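Long-range contacts in ABC transporter periplasmic peptide-binding protein (Pseudoalteromonas, PDB 4QFP), which probably binds dipeptides in the periplasm for uptake by an ABC transporter, here holding a valine joined to a threonine: residues Q324-G329 with I384-A389; G331-S336 with P499-A504; M374-M379 with S428-W433. All coordinates share one frame; numbering follows the deposited sequence.

Contact 1 of 3, residues Q324-G329 with I384-A389. With THR (threonine), chain D.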
ATOM      1  N   GLN A 324      15.233 -17.766  -7.493  1.00 22.11           N
ATOM      2  CA  GLN A 324      16.528 -17.473  -8.068  1.00 25.23           C
ATOM      3  C   GLN A 324      16.411 -16.609  -9.313  1.00 24.91           C
ATOM      4  O   GLN A 324      17.163 -15.649  -9.480  1.00 22.63           O
ATOM      5  CB  GLN A 324      17.273 -18.772  -8.374  1.00 31.52           C
ATOM      6  CG  GLN A 324      17.572 -19.591  -7.128  1.00 32.27           C
ATOM      7  CD  GLN A 324      18.346 -18.792  -6.084  1.00 38.82           C
ATOM      8  OE1 GLN A 324      19.526 -18.480  -6.274  1.00 34.50           O
ATOM      9  NE2 GLN A 324      17.679 -18.450  -4.976  1.00 32.14           N
ATOM     10  N   ALA A 325      15.464 -16.944 -10.183  1.00 21.92           N
ATOM     11  CA  ALA A 325      15.357 -16.267 -11.480  1.00 23.79           C
ATOM     12  C   ALA A 325      14.660 -14.912 -11.406  1.00 24.54           C
ATOM     13  O   ALA A 325      14.873 -14.058 -12.262  1.00 25.65           O
ATOM     14  CB  ALA A 325      14.671 -17.161 -12.498  1.00 27.41           C
ATOM     15  N   VAL A 326      13.820 -14.722 -10.391  1.00 22.80           N
ATOM     16  CA  VAL A 326      13.096 -13.465 -10.228  1.00 18.76           C
ATOM     17  C   VAL A 326      13.706 -12.631  -9.112  1.00 23.20           C
ATOM     18  O   VAL A 326      14.120 -11.490  -9.332  1.00 22.26           O
ATOM     19  CB  VAL A 326      11.605 -13.698  -9.919  1.00 17.66           C
ATOM     20  CG1 VAL A 326      10.893 -12.375  -9.699  1.00 17.35           C
ATOM     21  CG2 VAL A 326      10.952 -14.466 -11.050  1.00 21.31           C
ATOM     22  N   TYR A 327      13.778 -13.207  -7.917  1.00 19.90           N
ATOM     23  CA  TYR A 327      14.296 -12.480  -6.766  1.00 20.17           C
ATOM     24  C   TYR A 327      15.816 -12.470  -6.715  1.00 23.19           C
ATOM     25  O   TYR A 327      16.392 -11.704  -5.969  1.00 23.80           O
ATOM     26  CB  TYR A 327      13.718 -13.033  -5.464  1.00 20.84           C
ATOM     27  CG  TYR A 327      12.214 -12.867  -5.370  1.00 23.63           C
ATOM     28  CD1 TYR A 327      11.358 -13.797  -5.955  1.00 20.28           C
ATOM     29  CD2 TYR A 327      11.647 -11.774  -4.718  1.00 20.62           C
ATOM     30  CE1 TYR A 327       9.973 -13.651  -5.885  1.00 19.02           C
ATOM     31  CE2 TYR A 327      10.257 -11.621  -4.648  1.00 17.61           C
ATOM     32  CZ  TYR A 327       9.433 -12.568  -5.235  1.00 18.15           C
ATOM     33  OH  TYR A 327       8.055 -12.438  -5.167  1.00 13.91           O
ATOM     34  N   TYR A 328      16.460 -13.307  -7.526  1.00 21.79           N
ATOM     35  CA  TYR A 328      17.920 -13.352  -7.565  1.00 23.14           C
ATOM     36  C   TYR A 328      18.502 -13.592  -6.182  1.00 25.44           C
ATOM     37  O   TYR A 328      19.473 -12.950  -5.791  1.00 22.07           O
ATOM     38  CB  TYR A 328      18.494 -12.059  -8.169  1.00 26.00           C
ATOM     39  CG  TYR A 328      18.445 -12.023  -9.686  1.00 31.49           C
ATOM     40  CD1 TYR A 328      19.478 -12.556 -10.447  1.00 33.63           C
ATOM     41  CD2 TYR A 328      17.360 -11.473 -10.354  1.00 29.19           C
ATOM     42  CE1 TYR A 328      19.434 -12.536 -11.830  1.00 33.19           C
ATOM     43  CE2 TYR A 328      17.305 -11.452 -11.736  1.00 30.79           C
ATOM     44  CZ  TYR A 328      18.345 -11.982 -12.470  1.00 35.14           C
ATOM     45  OH  TYR A 328      18.296 -11.959 -13.849  1.00 43.57           O
ATOM     46  N   GLY A 329      17.893 -14.509  -5.433  1.00 21.36           N
ATOM     47  CA  GLY A 329      18.398 -14.874  -4.122  1.00 25.28           C
ATOM     48  C   GLY A 329      18.144 -13.845  -3.033  1.00 23.15           C
ATOM     49  O   GLY A 329      18.457 -14.088  -1.875  1.00 24.73           O
ATOM     50  N   ILE A 384       8.112  -4.078  -4.305  1.00 15.48           N
ATOM     51  CA  ILE A 384       8.919  -4.617  -3.223  1.00 14.71           C
ATOM     52  C   ILE A 384       8.735  -6.123  -3.152  1.00 14.59           C
ATOM     53  O   ILE A 384       9.688  -6.865  -2.969  1.00 15.40           O
ATOM     54  CB  ILE A 384       8.536  -4.002  -1.870  1.00 16.59           C
ATOM     55  CG1 ILE A 384       8.847  -2.505  -1.861  1.00 18.03           C
ATOM     56  CG2 ILE A 384       9.280  -4.708  -0.741  1.00 15.02           C
ATOM     57  CD1 ILE A 384       7.966  -1.710  -0.911  1.00 19.21           C
ATOM     58  N   TYR A 385       7.500  -6.559  -3.344  1.00 14.94           N
ATOM     59  CA  TYR A 385       7.121  -7.948  -3.139  1.00 16.31           C
ATOM     60  C   TYR A 385       7.235  -8.812  -4.404  1.00 18.31           C
ATOM     61  O   TYR A 385       7.033 -10.023  -4.356  1.00 16.66           O
ATOM     62  CB  TYR A 385       5.691  -7.988  -2.596  1.00 14.83           C
ATOM     63  CG  TYR A 385       4.704  -7.167  -3.400  1.00 16.91           C
ATOM     64  CD1 TYR A 385       4.251  -7.609  -4.644  1.00 15.24           C
ATOM     65  CD2 TYR A 385       4.215  -5.957  -2.916  1.00 13.34           C
ATOM     66  CE1 TYR A 385       3.340  -6.863  -5.388  1.00 15.06           C
ATOM     67  CE2 TYR A 385       3.299  -5.203  -3.650  1.00 13.59           C
ATOM     68  CZ  TYR A 385       2.872  -5.657  -4.888  1.00 16.41           C
ATOM     69  OH  TYR A 385       1.968  -4.917  -5.624  1.00 14.04           O
ATOM     70  N   ASN A 386       7.544  -8.181  -5.534  1.00 16.51           N
ATOM     71  CA  ASN A 386       7.720  -8.893  -6.794  1.00 15.81           C
ATOM     72  C   ASN A 386       8.455  -8.012  -7.788  1.00 15.70           C
ATOM     73  O   ASN A 386       7.861  -7.117  -8.389  1.00 17.75           O
ATOM     74  CB  ASN A 386       6.374  -9.303  -7.382  1.00 16.17           C
ATOM     75  CG  ASN A 386       6.518 -10.215  -8.580  1.00 16.04           C
ATOM     76  OD1 ASN A 386       7.565 -10.243  -9.236  1.00 15.97           O
ATOM     77  ND2 ASN A 386       5.467 -10.977  -8.872  1.00 18.72           N
ATOM     78  N   PRO A 387       9.763  -8.253  -7.947  1.00 18.66           N
ATOM     79  CA  PRO A 387      10.620  -7.405  -8.782  1.00 16.64           C
ATOM     80  C   PRO A 387      10.332  -7.554 -10.271  1.00 18.18           C
ATOM     81  O   PRO A 387      10.688  -6.668 -11.054  1.00 15.02           O
ATOM     82  CB  PRO A 387      12.033  -7.905  -8.457  1.00 19.34           C
ATOM     83  CG  PRO A 387      11.835  -9.325  -8.011  1.00 22.89           C
ATOM     84  CD  PRO A 387      10.516  -9.333  -7.279  1.00 18.59           C
ATOM     85  N   ASN A 388       9.672  -8.641 -10.656  1.00 16.94           N
ATOM     86  CA  ASN A 388       9.460  -8.925 -12.073  1.00 18.02           C
ATOM     87  C   ASN A 388       8.338  -9.929 -12.276  1.00 17.90           C
ATOM     88  O   ASN A 388       8.594 -11.111 -12.489  1.00 20.57           O
ATOM     89  CB  ASN A 388      10.749  -9.484 -12.678  1.00 17.80           C
ATOM     90  CG  ASN A 388      10.772  -9.412 -14.191  1.00 21.45           C
ATOM     91  OD1 ASN A 388       9.732  -9.372 -14.847  1.00 18.42           O
ATOM     92  ND2 ASN A 388      11.971  -9.406 -14.755  1.00 25.14           N
ATOM     93  N   ALA A 389       7.097  -9.466 -12.208  1.00 15.94           N
ATOM     94  CA  ALA A 389       5.958 -10.353 -12.413  1.00 15.38           C
ATOM     95  C   ALA A 389       5.939 -10.923 -13.828  1.00 17.80           C
ATOM     96  O   ALA A 389       5.468 -12.041 -14.051  1.00 18.13           O
ATOM     97  CB  ALA A 389       4.653  -9.633 -12.107  1.00 14.62           C
TER
HETATM   98  N   THR D 602      -0.181  -1.464  -2.668  1.00 17.91           N
HETATM   99  CA  THR D 602       0.301  -2.381  -3.692  1.00 18.23           C
HETATM  100  C   THR D 602       1.599  -1.844  -4.295  1.00 19.30           C
HETATM  101  O   THR D 602       2.323  -2.535  -5.033  1.00 16.70           O
HETATM  102  CB  THR D 602      -0.738  -2.559  -4.811  1.00 16.22           C
HETATM  103  OG1 THR D 602      -1.140  -1.271  -5.284  1.00 16.73           O
HETATM  104  CG2 THR D 602      -1.968  -3.305  -4.289  1.00 16.94           C
HETATM  105  OXT THR D 602       1.941  -0.681  -4.060  1.00 17.79           O
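Tyr327, just past helix 319-325, lays its ring against Pro387 and reaches the backbone of Tyr385, joining one end of that helix to the loop that enters the ligand pocket of this solute-binding fold. From CB the ring departs anti to the carbonyl carbon (chi1 -63°), which brings one face of the ring, on its CD2-CE2 side, under Pro387 CD: Tyr327 CD2 lies 3.7 Å from Pro387 CD, and CE2 comes closer still. The Pro387 CD methylene sits over the face in a CH-pi contact, 3.9 Å from the Tyr327 ring centroid. At the tip, Tyr327 OH donates a 2.7 Å hydrogen bond to Tyr385 O, which approaches near the ring plane, so the phenol is held by its face and its hydroxyl together. Val326 adds a second hold on the proline, its CG1 meeting Pro387 CG at 3.6 Å. The loop is shaped by an Asx turn, with Asn386 OD1 accepting from Asn388 N at 3.0 Å, while Asn388 OD1 caps Lys391 N at the start of helix 389-401. On the ligand side, Tyr385 OH donates a very short hydrogen bond of 2.5 Å to O of the bound threonine.

Contact 2 of 3, residues G331-S336 with P499-A504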
ATOM      1  N   GLY A 331      15.145 -12.691  -2.273  1.00 24.19           N
ATOM      2  CA  GLY A 331      13.807 -12.880  -1.742  1.00 22.81           C
ATOM      3  C   GLY A 331      13.774 -13.881  -0.601  1.00 21.73           C
ATOM      4  O   GLY A 331      14.735 -14.619  -0.385  1.00 26.78           O
ATOM      5  N   LEU A 332      12.668 -13.896   0.135  1.00 19.05           N
ATOM      6  CA  LEU A 332      12.462 -14.846   1.218  1.00 20.18           C
ATOM      7  C   LEU A 332      11.226 -15.671   0.905  1.00 21.74           C
ATOM      8  O   LEU A 332      10.125 -15.132   0.832  1.00 22.36           O
ATOM      9  CB  LEU A 332      12.236 -14.092   2.526  1.00 23.15           C
ATOM     10  CG  LEU A 332      12.621 -14.761   3.842  1.00 24.83           C
ATOM     11  CD1 LEU A 332      11.644 -14.358   4.951  1.00 22.86           C
ATOM     12  CD2 LEU A 332      12.699 -16.270   3.714  1.00 27.19           C
ATOM     13  N   ARG A 333      11.386 -16.973   0.703  1.00 20.59           N
ATOM     14  CA  ARG A 333      10.229 -17.803   0.382  1.00 20.92           C
ATOM     15  C   ARG A 333       9.215 -17.787   1.513  1.00 19.35           C
ATOM     16  O   ARG A 333       9.577 -17.931   2.673  1.00 20.46           O
ATOM     17  CB  ARG A 333      10.641 -19.238   0.082  1.00 23.59           C
ATOM     18  CG  ARG A 333       9.518 -20.045  -0.516  1.00 26.52           C
ATOM     19  CD  ARG A 333      10.003 -21.383  -1.004  1.00 29.61           C
ATOM     20  NE  ARG A 333       8.892 -22.222  -1.431  1.00 35.35           N
ATOM     21  CZ  ARG A 333       9.041 -23.420  -1.984  1.00 36.45           C
ATOM     22  NH1 ARG A 333      10.260 -23.910  -2.182  1.00 35.06           N
ATOM     23  NH2 ARG A 333       7.973 -24.123  -2.343  1.00 35.30           N
ATOM     24  N   ALA A 334       7.945 -17.603   1.162  1.00 18.62           N
ATOM     25  CA  ALA A 334       6.868 -17.496   2.139  1.00 16.62           C
ATOM     26  C   ALA A 334       6.573 -18.840   2.795  1.00 17.76           C
ATOM     27  O   ALA A 334       6.696 -19.883   2.173  1.00 19.23           O
ATOM     28  CB  ALA A 334       5.602 -16.956   1.467  1.00 14.98           C
ATOM     29  N   ARG A 335       6.186 -18.806   4.061  1.00 18.35           N
ATOM     30  CA  ARG A 335       5.710 -19.999   4.742  1.00 17.83           C
ATOM     31  C   ARG A 335       4.303 -19.709   5.255  1.00 18.96           C
ATOM     32  O   ARG A 335       3.724 -20.492   6.017  1.00 20.70           O
ATOM     33  CB  ARG A 335       6.642 -20.352   5.898  1.00 18.59           C
ATOM     34  CG  ARG A 335       8.099 -20.596   5.490  1.00 20.36           C
ATOM     35  CD  ARG A 335       8.959 -20.899   6.722  1.00 17.62           C
ATOM     36  NE  ARG A 335       8.536 -22.132   7.393  1.00 22.32           N
ATOM     37  CZ  ARG A 335       8.993 -22.544   8.577  1.00 21.14           C
ATOM     38  NH1 ARG A 335       9.895 -21.824   9.236  1.00 18.10           N
ATOM     39  NH2 ARG A 335       8.561 -23.688   9.097  1.00 17.63           N
ATOM     40  N   SER A 336       3.769 -18.570   4.818  1.00 16.75           N
ATOM     41  CA  SER A 336       2.490 -18.035   5.294  1.00 14.64           C
ATOM     42  C   SER A 336       2.273 -16.728   4.526  1.00 17.47           C
ATOM     43  O   SER A 336       3.213 -16.201   3.920  1.00 14.42           O
ATOM     44  CB  SER A 336       2.566 -17.771   6.805  1.00 15.86           C
ATOM     45  OG  SER A 336       1.359 -17.228   7.319  1.00 16.28           O
ATOM     46  N   PRO A 499      -7.438 -18.915  -1.567  1.00 16.24           N
ATOM     47  CA  PRO A 499      -7.911 -17.796  -2.378  1.00 15.99           C
ATOM     48  C   PRO A 499      -6.707 -17.140  -3.055  1.00 17.94           C
ATOM     49  O   PRO A 499      -6.774 -16.718  -4.210  1.00 16.34           O
ATOM     50  CB  PRO A 499      -8.522 -16.854  -1.346  1.00 18.98           C
ATOM     51  CG  PRO A 499      -7.827 -17.188  -0.061  1.00 16.35           C
ATOM     52  CD  PRO A 499      -7.556 -18.653  -0.122  1.00 15.95           C
ATOM     53  N   LEU A 500      -5.603 -17.062  -2.324  1.00 17.28           N
ATOM     54  CA  LEU A 500      -4.329 -16.707  -2.928  1.00 16.93           C
ATOM     55  C   LEU A 500      -3.238 -17.618  -2.386  1.00 19.00           C
ATOM     56  O   LEU A 500      -3.403 -18.238  -1.329  1.00 18.89           O
ATOM     57  CB  LEU A 500      -4.005 -15.224  -2.694  1.00 18.24           C
ATOM     58  CG  LEU A 500      -4.019 -14.719  -1.250  1.00 18.86           C
ATOM     59  CD1 LEU A 500      -2.751 -15.133  -0.534  1.00 18.03           C
ATOM     60  CD2 LEU A 500      -4.191 -13.203  -1.213  1.00 16.41           C
ATOM     61  N   TYR A 501      -2.141 -17.721  -3.130  1.00 18.61           N
ATOM     62  CA  TYR A 501      -1.014 -18.561  -2.751  1.00 16.63           C
ATOM     63  C   TYR A 501       0.170 -17.660  -2.436  1.00 17.20           C
ATOM     64  O   TYR A 501       0.700 -17.006  -3.335  1.00 15.71           O
ATOM     65  CB  TYR A 501      -0.663 -19.514  -3.901  1.00 16.27           C
ATOM     66  CG  TYR A 501       0.561 -20.379  -3.644  1.00 21.11           C
ATOM     67  CD1 TYR A 501       0.775 -20.963  -2.403  1.00 24.01           C
ATOM     68  CD2 TYR A 501       1.491 -20.617  -4.646  1.00 24.07           C
ATOM     69  CE1 TYR A 501       1.890 -21.748  -2.161  1.00 22.01           C
ATOM     70  CE2 TYR A 501       2.605 -21.404  -4.415  1.00 26.06           C
ATOM     71  CZ  TYR A 501       2.799 -21.963  -3.170  1.00 27.13           C
ATOM     72  OH  TYR A 501       3.905 -22.747  -2.942  1.00 26.70           O
ATOM     73  N   PRO A 502       0.570 -17.591  -1.153  1.00 16.25           N
ATOM     74  CA  PRO A 502       1.732 -16.775  -0.784  1.00 15.97           C
ATOM     75  C   PRO A 502       2.985 -17.297  -1.462  1.00 16.68           C
ATOM     76  O   PRO A 502       3.287 -18.488  -1.371  1.00 18.10           O
ATOM     77  CB  PRO A 502       1.842 -16.990   0.727  1.00 18.05           C
ATOM     78  CG  PRO A 502       0.448 -17.440   1.148  1.00 16.67           C
ATOM     79  CD  PRO A 502       0.001 -18.290   0.011  1.00 18.33           C
ATOM     80  N   ILE A 503       3.715 -16.422  -2.142  1.00 15.81           N
ATOM     81  CA  ILE A 503       4.915 -16.870  -2.832  1.00 14.48           C
ATOM     82  C   ILE A 503       6.196 -16.486  -2.107  1.00 15.40           C
ATOM     83  O   ILE A 503       7.025 -17.343  -1.827  1.00 18.61           O
ATOM     84  CB  ILE A 503       4.971 -16.322  -4.264  1.00 14.65           C
ATOM     85  CG1 ILE A 503       3.834 -16.910  -5.103  1.00 16.51           C
ATOM     86  CG2 ILE A 503       6.312 -16.645  -4.899  1.00 14.86           C
ATOM     87  CD1 ILE A 503       3.616 -16.164  -6.400  1.00 17.20           C
ATOM     88  N   ALA A 504       6.360 -15.200  -1.808  1.00 14.47           N
ATOM     89  CA  ALA A 504       7.623 -14.712  -1.271  1.00 16.40           C
ATOM     90  C   ALA A 504       7.528 -13.317  -0.675  1.00 15.05           C
ATOM     91  O   ALA A 504       6.574 -12.585  -0.932  1.00 16.06           O
ATOM     92  CB  ALA A 504       8.692 -14.749  -2.353  1.00 15.70           C
TER
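Ala334 N donates a nearly straight hydrogen bond of 3.1 Å to Ile503 O, a backbone link between the short strand 332-333 and the long strand 500-513. Beside it, Arg333 and Ala504 form an antiparallel non-hydrogen-bonded pair with CA atoms 4.4 Å apart, and a backbone bond between Leu332 and His505 carries the pairing onward. Within the same ladder Ala504 CA makes a CA-H...O contact of 3.3 Å with Leu332 O.

Apolar packing lies on the far side of the Ala334 bond from this pair. The methyl of Ala334 meets Pro502 CB at 3.8 Å, and the same CB also rests 3.6 Å from Ser336 O, so Pro502 CB is shared between the Ala334 methyl and the Ser336 carbonyl. Ser336 turns its hydroxyl elsewhere, to Gln491 on helix 480-497.

The charged side chain takes a third route. Arg333 leaves the backbone with CG anti to N (chi1 -169°) and stays extended to NE, passing Ile503 O with CG at 3.9 Å. Its guanidinium presents an edge to Tyr501 OH, with NH2 4.3 Å away, too far for a hydrogen bond, while NH1 forms a salt bridge with Glu320.

Ile503 and Ala504 both face Gly293 of strand 291-297: a classic beta bulge in strand 500-513, whose other edge takes strand 332-333 as an antiparallel addition to the mixed sheet.

Contact 3 of 3, residues M374-M379 with S428-W433. With VAL (valine), chain C.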
ATOM      1  N   MET A 374      -5.940 -20.465 -19.293  1.00 21.64           N
ATOM      2  CA  MET A 374      -6.200 -19.501 -18.239  1.00 19.35           C
ATOM      3  C   MET A 374      -5.272 -18.313 -18.406  1.00 17.63           C
ATOM      4  O   MET A 374      -4.220 -18.421 -19.033  1.00 18.39           O
ATOM      5  CB  MET A 374      -6.004 -20.131 -16.856  1.00 20.05           C
ATOM      6  CG  MET A 374      -4.551 -20.306 -16.443  1.00 19.30           C
ATOM      7  SD  MET A 374      -4.374 -20.907 -14.744  1.00 21.37           S
ATOM      8  CE  MET A 374      -4.710 -19.432 -13.785  1.00 15.15           C
ATOM      9  N   SER A 375      -5.663 -17.177 -17.844  1.00 19.27           N
ATOM     10  CA  SER A 375      -4.809 -16.002 -17.878  1.00 18.55           C
ATOM     11  C   SER A 375      -4.095 -15.811 -16.539  1.00 17.35           C
ATOM     12  O   SER A 375      -4.629 -16.130 -15.471  1.00 18.09           O
ATOM     13  CB  SER A 375      -5.631 -14.761 -18.224  1.00 21.08           C
ATOM     14  OG  SER A 375      -6.632 -14.533 -17.241  1.00 18.60           O
ATOM     15  N   ILE A 376      -2.870 -15.310 -16.601  1.00 17.50           N
ATOM     16  CA  ILE A 376      -2.192 -14.839 -15.407  1.00 13.32           C
ATOM     17  C   ILE A 376      -1.865 -13.391 -15.662  1.00 17.15           C
ATOM     18  O   ILE A 376      -1.122 -13.074 -16.595  1.00 15.62           O
ATOM     19  CB  ILE A 376      -0.892 -15.601 -15.147  1.00 17.12           C
ATOM     20  CG1 ILE A 376      -1.187 -17.074 -14.839  1.00 16.24           C
ATOM     21  CG2 ILE A 376      -0.137 -14.971 -13.998  1.00 17.26           C
ATOM     22  CD1 ILE A 376       0.046 -17.871 -14.426  1.00 16.71           C
ATOM     23  N   TRP A 377      -2.450 -12.509 -14.860  1.00 15.69           N
ATOM     24  CA  TRP A 377      -2.186 -11.091 -14.977  1.00 14.06           C
ATOM     25  C   TRP A 377      -0.901 -10.724 -14.239  1.00 14.51           C
ATOM     26  O   TRP A 377      -0.707 -11.081 -13.074  1.00 13.21           O
ATOM     27  CB  TRP A 377      -3.372 -10.269 -14.461  1.00 15.80           C
ATOM     28  CG  TRP A 377      -4.569 -10.303 -15.384  1.00 15.91           C
ATOM     29  CD1 TRP A 377      -5.096 -11.399 -16.014  1.00 16.24           C
ATOM     30  CD2 TRP A 377      -5.377  -9.189 -15.780  1.00 18.99           C
ATOM     31  NE1 TRP A 377      -6.180 -11.034 -16.771  1.00 19.23           N
ATOM     32  CE2 TRP A 377      -6.374  -9.681 -16.645  1.00 20.02           C
ATOM     33  CE3 TRP A 377      -5.351  -7.819 -15.490  1.00 21.76           C
ATOM     34  CZ2 TRP A 377      -7.332  -8.855 -17.222  1.00 22.15           C
ATOM     35  CZ3 TRP A 377      -6.311  -6.999 -16.065  1.00 23.05           C
ATOM     36  CH2 TRP A 377      -7.285  -7.519 -16.921  1.00 24.07           C
ATOM     37  N   ALA A 378      -0.030 -10.000 -14.933  1.00 15.76           N
ATOM     38  CA  ALA A 378       1.290  -9.690 -14.419  1.00 17.25           C
ATOM     39  C   ALA A 378       1.523  -8.195 -14.395  1.00 18.18           C
ATOM     40  O   ALA A 378       1.294  -7.505 -15.390  1.00 16.64           O
ATOM     41  CB  ALA A 378       2.356 -10.379 -15.269  1.00 18.64           C
ATOM     42  N   MET A 379       1.991  -7.705 -13.251  1.00 15.53           N
ATOM     43  CA  MET A 379       2.334  -6.305 -13.089  1.00 16.48           C
ATOM     44  C   MET A 379       3.473  -5.916 -14.014  1.00 17.35           C
ATOM     45  O   MET A 379       4.443  -6.667 -14.192  1.00 17.79           O
ATOM     46  CB  MET A 379       2.730  -6.044 -11.637  1.00 19.42           C
ATOM     47  CG  MET A 379       1.848  -6.769 -10.648  1.00 13.09           C
ATOM     48  SD  MET A 379       2.394  -6.529  -8.966  1.00 21.31           S
ATOM     49  CE  MET A 379       3.677  -7.774  -8.855  1.00 17.52           C
ATOM     50  N   SER A 428      -6.514 -15.069 -12.852  1.00 18.64           N
ATOM     51  CA  SER A 428      -5.606 -15.064 -11.714  1.00 16.66           C
ATOM     52  C   SER A 428      -4.647 -13.900 -11.909  1.00 15.21           C
ATOM     53  O   SER A 428      -4.570 -13.337 -12.997  1.00 16.61           O
ATOM     54  CB  SER A 428      -4.837 -16.384 -11.633  1.00 15.27           C
ATOM     55  OG  SER A 428      -3.863 -16.464 -12.660  1.00 14.72           O
ATOM     56  N   VAL A 429      -3.916 -13.539 -10.866  1.00 13.56           N
ATOM     57  CA  VAL A 429      -3.086 -12.346 -10.922  1.00 16.57           C
ATOM     58  C   VAL A 429      -1.918 -12.442  -9.952  1.00 15.93           C
ATOM     59  O   VAL A 429      -2.072 -12.882  -8.811  1.00 17.16           O
ATOM     60  CB  VAL A 429      -3.917 -11.097 -10.584  1.00 16.68           C
ATOM     61  CG1 VAL A 429      -4.445 -11.197  -9.169  1.00 15.89           C
ATOM     62  CG2 VAL A 429      -3.098  -9.823 -10.758  1.00 15.61           C
ATOM     63  N   LEU A 430      -0.740 -12.050 -10.422  1.00 14.60           N
ATOM     64  CA  LEU A 430       0.400 -11.845  -9.542  1.00 18.38           C
ATOM     65  C   LEU A 430       0.301 -10.447  -8.942  1.00 15.89           C
ATOM     66  O   LEU A 430       0.384  -9.452  -9.653  1.00 16.06           O
ATOM     67  CB  LEU A 430       1.706 -11.980 -10.320  1.00 16.25           C
ATOM     68  CG  LEU A 430       1.968 -13.357 -10.936  1.00 16.06           C
ATOM     69  CD1 LEU A 430       3.209 -13.308 -11.799  1.00 13.55           C
ATOM     70  CD2 LEU A 430       2.090 -14.428  -9.862  1.00 17.75           C
ATOM     71  N   LEU A 431       0.110 -10.377  -7.630  1.00 15.77           N
ATOM     72  CA  LEU A 431       0.023  -9.102  -6.946  1.00 16.28           C
ATOM     73  C   LEU A 431       0.674  -9.224  -5.573  1.00 16.89           C
ATOM     74  O   LEU A 431       1.493 -10.102  -5.341  1.00 14.40           O
ATOM     75  CB  LEU A 431      -1.435  -8.655  -6.803  1.00 15.79           C
ATOM     76  CG  LEU A 431      -1.892  -7.403  -7.565  1.00 21.40           C
ATOM     77  CD1 LEU A 431      -3.329  -7.047  -7.203  1.00 21.59           C
ATOM     78  CD2 LEU A 431      -0.974  -6.215  -7.299  1.00 18.94           C
ATOM     79  N   GLY A 432       0.317  -8.339  -4.661  1.00 16.63           N
ATOM     80  CA  GLY A 432       0.878  -8.408  -3.327  1.00 15.47           C
ATOM     81  C   GLY A 432       0.545  -7.190  -2.505  1.00 14.38           C
ATOM     82  O   GLY A 432      -0.216  -6.320  -2.937  1.00 13.24           O
ATOM     83  N   TRP A 433       1.134  -7.115  -1.321  1.00 10.26           N
ATOM     84  CA  TRP A 433       0.827  -6.042  -0.409  1.00 11.52           C
ATOM     85  C   TRP A 433       2.071  -5.675   0.388  1.00 13.35           C
ATOM     86  O   TRP A 433       2.684  -6.534   1.018  1.00 15.35           O
ATOM     87  CB  TRP A 433      -0.299  -6.487   0.517  1.00 13.78           C
ATOM     88  CG  TRP A 433      -0.822  -5.438   1.447  1.00 15.29           C
ATOM     89  CD1 TRP A 433      -0.559  -5.328   2.770  1.00 16.21           C
ATOM     90  CD2 TRP A 433      -1.720  -4.374   1.124  1.00 14.13           C
ATOM     91  NE1 TRP A 433      -1.228  -4.258   3.299  1.00 13.28           N
ATOM     92  CE2 TRP A 433      -1.949  -3.653   2.304  1.00 16.30           C
ATOM     93  CE3 TRP A 433      -2.341  -3.953  -0.057  1.00 14.68           C
ATOM     94  CZ2 TRP A 433      -2.780  -2.537   2.348  1.00 15.26           C
ATOM     95  CZ3 TRP A 433      -3.163  -2.847  -0.014  1.00 16.85           C
ATOM     96  CH2 TRP A 433      -3.372  -2.148   1.176  1.00 16.57           C
TER
HETATM   97  N   VAL C 601      -0.162  -0.888   0.950  1.00 16.43           N
HETATM   98  CA  VAL C 601      -0.308  -0.503  -0.450  1.00 14.33           C
HETATM   99  C   VAL C 601       0.140  -1.616  -1.386  1.00 17.34           C
HETATM  100  O   VAL C 601       0.776  -2.581  -0.972  1.00 15.78           O
HETATM  101  CB  VAL C 601       0.556   0.723  -0.787  1.00 13.82           C
HETATM  102  CG1 VAL C 601       0.113   1.952   0.001  1.00 13.72           C
HETATM  103  CG2 VAL C 601       2.025   0.412  -0.524  1.00 18.55           C
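Ser428 OG is engaged twice: it donates to Ser375 O at 2.9 Å, in the carbonyl plane and on a lone pair, and shares a weak hydrogen bond with Trp295 NE1. This bond to Ser375 lies beside a single parallel bridge between strands 374-377 and 428-433, whose axes are 17° apart. Strand 372-377 also pairs in parallel with 405-410, joined through helix 389-401 as a beta-alpha-beta unit. Trp377 makes the bridge to Val429, its N donating to Ser428 O at 2.9 Å and its O accepting from Leu430 N at 2.8 Å.

Side chains pair on both faces of the bridge. On one, Ile376 CG2 touches Leu430 CG at 4.1 Å; on the other, Trp377 CB meets Val429 CG2 at 3.7 Å, with Ile421 of helix 414-422 against both residues. The Met379 side chain crosses that of Leu431 at about a right angle, Met379 SD 3.8 Å from Leu431 CD2. Buried Leu430 O has no polar partner and meets the CG of Met379 instead.

Strand 428-433 then reaches the ligand. Trp433, with CG anti to its N (chi1 -175°), turns one indole face to the bound valine, which Asp436 and Ala434 also hold by hydrogen bonds. Replacing Trp433 with an alanine would probably leave a gap where the indole face lies against the valine backbone, its nitrogen losing that cover. Valine N lies 3.4 Å from Trp433 CZ2.

The three contacts cluster on one side of the chain's centre, contact 1 with its centre 12 Å from that of contact 2 and 14 Å from that of contact 3. Tyr327 CZ packs on Ala504 CB at 3.7 Å, joining contacts 1 and 2; Asn386 CB meets Met379 CE at 3.4 Å, joining contacts 1 and 3. Contacts 2 and 3 reach the same mixed sheet and meet through Ile503 CD1 and Leu430 CD2 at 4.2 Å. Contacts 1 and 3 both extend to the ligand, whose valine C and threonine N lie 1.3 Å apart, a peptide bond, whereas in contact 2 the side chain of Ile503 is about 14 Å from the bound threonine.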